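Local coordinates for monomethylamine methyltransferase mtmB1 (Methanosarcina barkeri, PDB 1NTH), which catalyses transfer of the methyl group from monomethylamine to the corrinoid cofactor of its partner protein MtmC, a step in methanogenesis from methylamine, at the interface of chains A and B and the interface of chains A and C. Coordinates in Å, arbitrary orientation; residue numbers count along the deposited sequence, not the author numbering. Chains: chain A/B/C, Monomethylamine methyltransferase mtmB1.

Contact 1: the interface of chains A and B. Residues chain A 145, 149, 193-194, 432-433; chain B 137, 164-166, 178, 182.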
loop_
_atom_site.group_PDB
_atom_site.type_symbol
_atom_site.label_atom_id
_atom_site.label_comp_id
_atom_site.label_asym_id
_atom_site.label_seq_id
_atom_site.Cartn_x
_atom_site.Cartn_y
_atom_site.Cartn_z
ATOM N N MET A 145 -18.149 -16.238 12.661
ATOM C CA MET A 145 -19.076 -15.138 12.433
ATOM C C MET A 145 -19.958 -14.947 13.661
ATOM O O MET A 145 -20.390 -13.834 13.952
ATOM C CB MET A 145 -19.936 -15.395 11.190
ATOM C CG MET A 145 -20.410 -14.115 10.516
ATOM S SD MET A 145 -21.492 -14.376 9.095
ATOM C CE MET A 145 -20.481 -15.435 8.064
ATOM N N LEU A 149 -20.456 -11.132 14.968
ATOM C CA LEU A 149 -21.801 -10.560 14.966
ATOM C C LEU A 149 -22.206 -9.999 16.331
ATOM O O LEU A 149 -23.190 -9.269 16.437
ATOM C CB LEU A 149 -22.821 -11.613 14.515
ATOM C CG LEU A 149 -22.792 -11.966 13.024
ATOM C CD1 LEU A 149 -23.646 -13.200 12.762
ATOM C CD2 LEU A 149 -23.286 -10.775 12.207
ATOM N N MET A 193 -18.071 -10.383 6.618
ATOM C CA MET A 193 -19.476 -10.708 6.395
ATOM C C MET A 193 -20.349 -10.198 7.535
ATOM O O MET A 193 -21.550 -9.981 7.359
ATOM C CB MET A 193 -19.657 -12.218 6.219
ATOM C CG MET A 193 -19.162 -12.713 4.868
ATOM S SD MET A 193 -19.551 -14.446 4.582
ATOM C CE MET A 193 -21.320 -14.362 4.563
ATOM N N ALA A 194 -19.741 -10.000 8.702
ATOM C CA ALA A 194 -20.459 -9.486 9.863
ATOM C C ALA A 194 -20.393 -7.957 9.887
ATOM O O ALA A 194 -20.815 -7.325 10.853
ATOM C CB ALA A 194 -19.865 -10.055 11.146
ATOM N N LYS A 432 -27.546 -21.503 9.212
ATOM C CA LYS A 432 -27.763 -20.692 8.019
ATOM C C LYS A 432 -27.746 -19.186 8.262
ATOM O O LYS A 432 -27.181 -18.432 7.468
ATOM C CB LYS A 432 -29.070 -21.110 7.341
ATOM C CG LYS A 432 -28.956 -22.439 6.603
ATOM C CD LYS A 432 -30.281 -22.911 6.022
ATOM C CE LYS A 432 -31.206 -23.456 7.099
ATOM N NZ LYS A 432 -32.417 -24.105 6.515
ATOM N N THR A 433 -28.351 -18.745 9.359
ATOM C CA THR A 433 -28.399 -17.322 9.676
ATOM C C THR A 433 -27.434 -16.940 10.795
ATOM O O THR A 433 -27.333 -15.771 11.171
ATOM C CB THR A 433 -29.817 -16.903 10.088
ATOM O OG1 THR A 433 -30.255 -17.724 11.178
ATOM C CG2 THR A 433 -30.777 -17.064 8.914
ATOM N N GLU B 137 -24.831 -21.313 -0.762
ATOM C CA GLU B 137 -23.889 -20.642 0.125
ATOM C C GLU B 137 -22.901 -21.585 0.814
ATOM O O GLU B 137 -21.706 -21.287 0.882
ATOM C CB GLU B 137 -24.645 -19.826 1.185
ATOM C CG GLU B 137 -23.742 -18.901 1.996
ATOM C CD GLU B 137 -24.493 -17.998 2.966
ATOM O OE1 GLU B 137 -23.825 -17.175 3.630
ATOM O OE2 GLU B 137 -25.739 -18.102 3.071
ATOM N N VAL B 164 -26.816 -15.145 1.324
ATOM C CA VAL B 164 -25.678 -14.624 2.064
ATOM C C VAL B 164 -26.209 -14.490 3.490
ATOM O O VAL B 164 -27.234 -13.846 3.725
ATOM C CB VAL B 164 -25.179 -13.269 1.489
ATOM C CG1 VAL B 164 -26.261 -12.202 1.584
ATOM C CG2 VAL B 164 -23.916 -12.846 2.219
ATOM N N ARG B 165 -25.522 -15.126 4.436
ATOM C CA ARG B 165 -25.965 -15.139 5.824
ATOM C C ARG B 165 -27.390 -15.697 5.887
ATOM O O ARG B 165 -28.222 -15.258 6.681
ATOM C CB ARG B 165 -25.877 -13.739 6.449
ATOM C CG ARG B 165 -24.508 -13.490 7.088
ATOM C CD ARG B 165 -24.272 -12.043 7.496
ATOM N NE ARG B 165 -25.230 -11.548 8.480
ATOM C CZ ARG B 165 -25.149 -10.347 9.046
ATOM N NH1 ARG B 165 -24.151 -9.532 8.727
ATOM N NH2 ARG B 165 -26.072 -9.951 9.912
ATOM N N GLY B 166 -27.648 -16.674 5.018
ATOM C CA GLY B 166 -28.941 -17.337 4.970
ATOM C C GLY B 166 -30.106 -16.556 4.389
ATOM O O GLY B 166 -31.255 -16.990 4.497
ATOM N N LEU B 178 -24.097 -6.663 0.574
ATOM C CA LEU B 178 -23.280 -7.643 1.287
ATOM C C LEU B 178 -22.802 -8.735 0.330
ATOM O O LEU B 178 -21.626 -9.113 0.344
ATOM C CB LEU B 178 -24.081 -8.270 2.440
ATOM C CG LEU B 178 -23.365 -9.355 3.254
ATOM C CD1 LEU B 178 -22.105 -8.776 3.888
ATOM C CD2 LEU B 178 -24.302 -9.897 4.328
ATOM N N THR B 182 -19.018 -9.694 -0.629
ATOM C CA THR B 182 -18.695 -11.043 -0.166
ATOM C C THR B 182 -18.344 -12.041 -1.267
ATOM O O THR B 182 -17.421 -12.849 -1.120
ATOM C CB THR B 182 -19.864 -11.608 0.667
ATOM O OG1 THR B 182 -20.114 -10.736 1.775
ATOM C CG2 THR B 182 -19.542 -13.003 1.187
HETATM O O HOH W 1 -27.450 -13.071 10.067
HETATM O O HOH W 2 -26.757 -19.925 4.916
#
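B:Arg165 and its successor B:Gly166 both have positive phi (56° and 73°), a left-handed turn in a loop of this MtmB-family TIM-barrel methyltransferase that presents the arginine to chain A. Within chain B the extended side chain of B:Glu137, CG anti to the backbone N, holds the turn with both carboxylate oxygens: OE1 accepts the amide N of B:Arg165 at 2.8 Å and OE2 that of B:Gly166 at 3.1 Å, each through its syn lone pair. The arginine chain bends at chi3 and brings its guanidinium edge-on to the carbonyl of A:Met193, the last residue of helix 174-193. NH1 donates to A:Met193 O at 3.0 Å, 153° at H, in the guanidinium plane and on a carbonyl lone pair; the helix C-terminal end would probably favour the positive charge. Over one guanidinium face, toward the rim, lies A:Leu149 CD2, 3.7 Å from CZ of B:Arg165, while A:Met145 SD crosses obliquely beside the arginine CG at 3.7 Å. Water 1 joins B:Arg165 NE, 3.1 Å away, to A:Thr433 O, and water 2 links B:Glu137 OE2 with A:Lys432 O. The side chain of A:Met193, bent at chi3, crosses B:Thr182 at about a right angle, SD to CG2 3.7 Å, and sends CE to B:Val164 CG2 at 3.8 Å. B:Thr182 OG1 is tied back to B:Leu178 O, leaving its methyl to meet the sulfur.

Contact 2: the interface of chains A and C. Residues chain A 8-10, 13-14, 243; chain C 165, 167, 174-175.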
loop_
_atom_site.group_PDB
_atom_site.type_symbol
_atom_site.label_atom_id
_atom_site.label_comp_id
_atom_site.label_asym_id
_atom_site.label_seq_id
_atom_site.Cartn_x
_atom_site.Cartn_y
_atom_site.Cartn_z
ATOM N N ASP A 8 17.224 -10.685 24.767
ATOM C CA ASP A 8 16.300 -11.075 23.706
ATOM C C ASP A 8 16.438 -12.560 23.378
ATOM O O ASP A 8 17.285 -13.256 23.948
ATOM C CB ASP A 8 16.494 -10.219 22.441
ATOM C CG ASP A 8 17.902 -10.288 21.883
ATOM O OD1 ASP A 8 18.546 -11.351 22.000
ATOM O OD2 ASP A 8 18.357 -9.273 21.305
ATOM N N CYS A 9 15.596 -13.038 22.467
ATOM C CA CYS A 9 15.589 -14.442 22.067
ATOM C C CYS A 9 16.946 -14.950 21.584
ATOM O O CYS A 9 17.247 -16.139 21.707
ATOM C CB CYS A 9 14.532 -14.674 20.978
ATOM S SG CYS A 9 14.710 -13.619 19.511
ATOM N N TYR A 10 17.765 -14.057 21.036
ATOM C CA TYR A 10 19.077 -14.453 20.547
ATOM C C TYR A 10 19.991 -14.775 21.722
ATOM O O TYR A 10 20.755 -15.741 21.675
ATOM C CB TYR A 10 19.673 -13.344 19.678
ATOM C CG TYR A 10 18.769 -12.985 18.522
ATOM C CD1 TYR A 10 17.957 -11.852 18.572
ATOM C CD2 TYR A 10 18.677 -13.814 17.407
ATOM C CE1 TYR A 10 17.070 -11.554 17.540
ATOM C CE2 TYR A 10 17.791 -13.526 16.366
ATOM C CZ TYR A 10 16.992 -12.399 16.442
ATOM O OH TYR A 10 16.104 -12.121 15.425
ATOM N N TYR A 13 19.015 -18.192 23.104
ATOM C CA TYR A 13 19.591 -19.300 22.352
ATOM C C TYR A 13 21.049 -19.509 22.758
ATOM O O TYR A 13 21.471 -20.637 23.027
ATOM C CB TYR A 13 19.518 -19.022 20.847
ATOM C CG TYR A 13 20.123 -20.122 20.006
ATOM C CD1 TYR A 13 19.437 -21.316 19.784
ATOM C CD2 TYR A 13 21.400 -19.986 19.465
ATOM C CE1 TYR A 13 20.014 -22.351 19.042
ATOM C CE2 TYR A 13 21.985 -21.013 18.722
ATOM C CZ TYR A 13 21.287 -22.190 18.516
ATOM O OH TYR A 13 21.862 -23.202 17.779
ATOM N N ASP A 14 21.813 -18.420 22.798
ATOM C CA ASP A 14 23.227 -18.479 23.172
ATOM C C ASP A 14 23.414 -19.183 24.514
ATOM O O ASP A 14 24.212 -20.115 24.639
ATOM C CB ASP A 14 23.816 -17.069 23.281
ATOM C CG ASP A 14 23.978 -16.386 21.935
ATOM O OD1 ASP A 14 24.301 -15.180 21.932
ATOM O OD2 ASP A 14 23.794 -17.045 20.890
ATOM N N ILE A 243 11.532 -19.996 20.378
ATOM C CA ILE A 243 12.565 -18.971 20.276
ATOM C C ILE A 243 12.719 -18.464 18.837
ATOM O O ILE A 243 12.923 -17.265 18.611
ATOM C CB ILE A 243 13.924 -19.514 20.801
ATOM C CG1 ILE A 243 13.778 -19.925 22.272
ATOM C CG2 ILE A 243 15.009 -18.459 20.661
ATOM C CD1 ILE A 243 13.320 -18.811 23.194
ATOM N N ARG C 165 24.916 -10.247 13.192
ATOM C CA ARG C 165 25.130 -9.722 14.535
ATOM C C ARG C 165 26.264 -10.506 15.201
ATOM O O ARG C 165 26.244 -10.778 16.402
ATOM C CB ARG C 165 23.839 -9.776 15.365
ATOM C CG ARG C 165 23.010 -8.500 15.205
ATOM C CD ARG C 165 21.610 -8.596 15.795
ATOM N NE ARG C 165 21.596 -8.862 17.230
ATOM C CZ ARG C 165 20.487 -8.887 17.963
ATOM N NH1 ARG C 165 19.312 -8.653 17.392
ATOM N NH2 ARG C 165 20.546 -9.164 19.259
ATOM N N LYS C 167 27.092 -13.625 14.890
ATOM C CA LYS C 167 26.809 -15.018 15.220
ATOM C C LYS C 167 26.473 -15.843 13.982
ATOM O O LYS C 167 25.872 -15.341 13.031
ATOM C CB LYS C 167 25.633 -15.087 16.198
ATOM C CG LYS C 167 25.882 -14.406 17.536
ATOM C CD LYS C 167 26.836 -15.211 18.406
ATOM C CE LYS C 167 27.025 -14.553 19.763
ATOM N NZ LYS C 167 27.892 -15.371 20.652
ATOM N N PRO C 174 17.288 -18.922 16.242
ATOM C CA PRO C 174 16.672 -17.641 15.879
ATOM C C PRO C 174 17.567 -16.846 14.932
ATOM O O PRO C 174 17.090 -15.995 14.178
ATOM C CB PRO C 174 16.472 -16.953 17.229
ATOM C CG PRO C 174 17.568 -17.555 18.091
ATOM C CD PRO C 174 17.502 -19.010 17.697
ATOM N N TYR C 175 18.868 -17.127 14.964
ATOM C CA TYR C 175 19.799 -16.434 14.083
ATOM C C TYR C 175 19.539 -16.773 12.619
ATOM O O TYR C 175 19.810 -15.963 11.732
ATOM C CB TYR C 175 21.247 -16.779 14.437
ATOM C CG TYR C 175 21.697 -16.203 15.756
ATOM C CD1 TYR C 175 21.863 -17.019 16.876
ATOM C CD2 TYR C 175 21.958 -14.839 15.889
ATOM C CE1 TYR C 175 22.286 -16.493 18.090
ATOM C CE2 TYR C 175 22.382 -14.302 17.104
ATOM C CZ TYR C 175 22.543 -15.136 18.197
ATOM O OH TYR C 175 22.976 -14.617 19.395
HETATM O O HOH W 3 16.671 -8.373 18.924
#
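Charged contacts flank this helix-to-helix patch, in which helix 9-18 of chain A, with A:Asp8 just before it, meets the start of helix 174-193 of chain C. C:Arg165 and A:Asp8 meet tip to tip in a salt bridge: NH2 donates to the syn lone pair of carboxylate OD2 at 3.0 Å, in the guanidinium plane. Water 3, 3.1 Å from C:Arg165 NH1, also touches A:Asp8 OD2. A looser salt bridge joins C:Lys167 NZ to A:Asp14 OD1 at 3.8 Å. Weaker hydrogen bonding comes from the C:Tyr175 hydroxyl, OH lying 2.9 Å from A:Asp14 OD1 and 3.0 Å from OD2, with carboxylate and ring planes 15° apart. Among the ring contacts, A:Tyr10 crosses C:Arg165 at about a right angle, CD1 near the guanidinium and the planes 60° apart. A:Tyr10 and C:Tyr175 have CG anti to the carbonyl carbon, A:Tyr13 anti to the backbone N (chi1 179°), and the rings converge: C:Lys167 CB covers one C:Tyr175 face near its rim, A:Tyr10 CD2 the other, 3.7 Å from C:Tyr175 CE2, while A:Tyr13 CD2 stands at the edge. An alanine at C:Tyr175 lacks ring and hydroxyl, and would probably loosen A:Tyr10 and A:Tyr13 and leave A:Asp14 more weakly held. C:Pro174 CD lies 3.7 Å from A:Tyr13 CD1, and its CG beside A:Ile243 CG2. The patch probably helps to hold helix 9-18 of one subunit against its neighbour in the dimer of homotrimers.

Contact 1 and contact 2 lie about 45 Å apart, measured between the centres of their C-alpha atoms, and join chain A to two different neighbours. They use the same elements in different copies: Arg165 serves as B:Arg165 in contact 1 and C:Arg165 in contact 2, and helix 174-193 contributes to both, by its first residues in contact 2 and, in contact 1, by residues of its first half in chain B and its last residue in chain A. Since every copy repeats both sites, each Arg165 probably bridges two neighbouring subunits at once, so that the two interfaces, each two-fold symmetric, are coupled within the six-chain assembly.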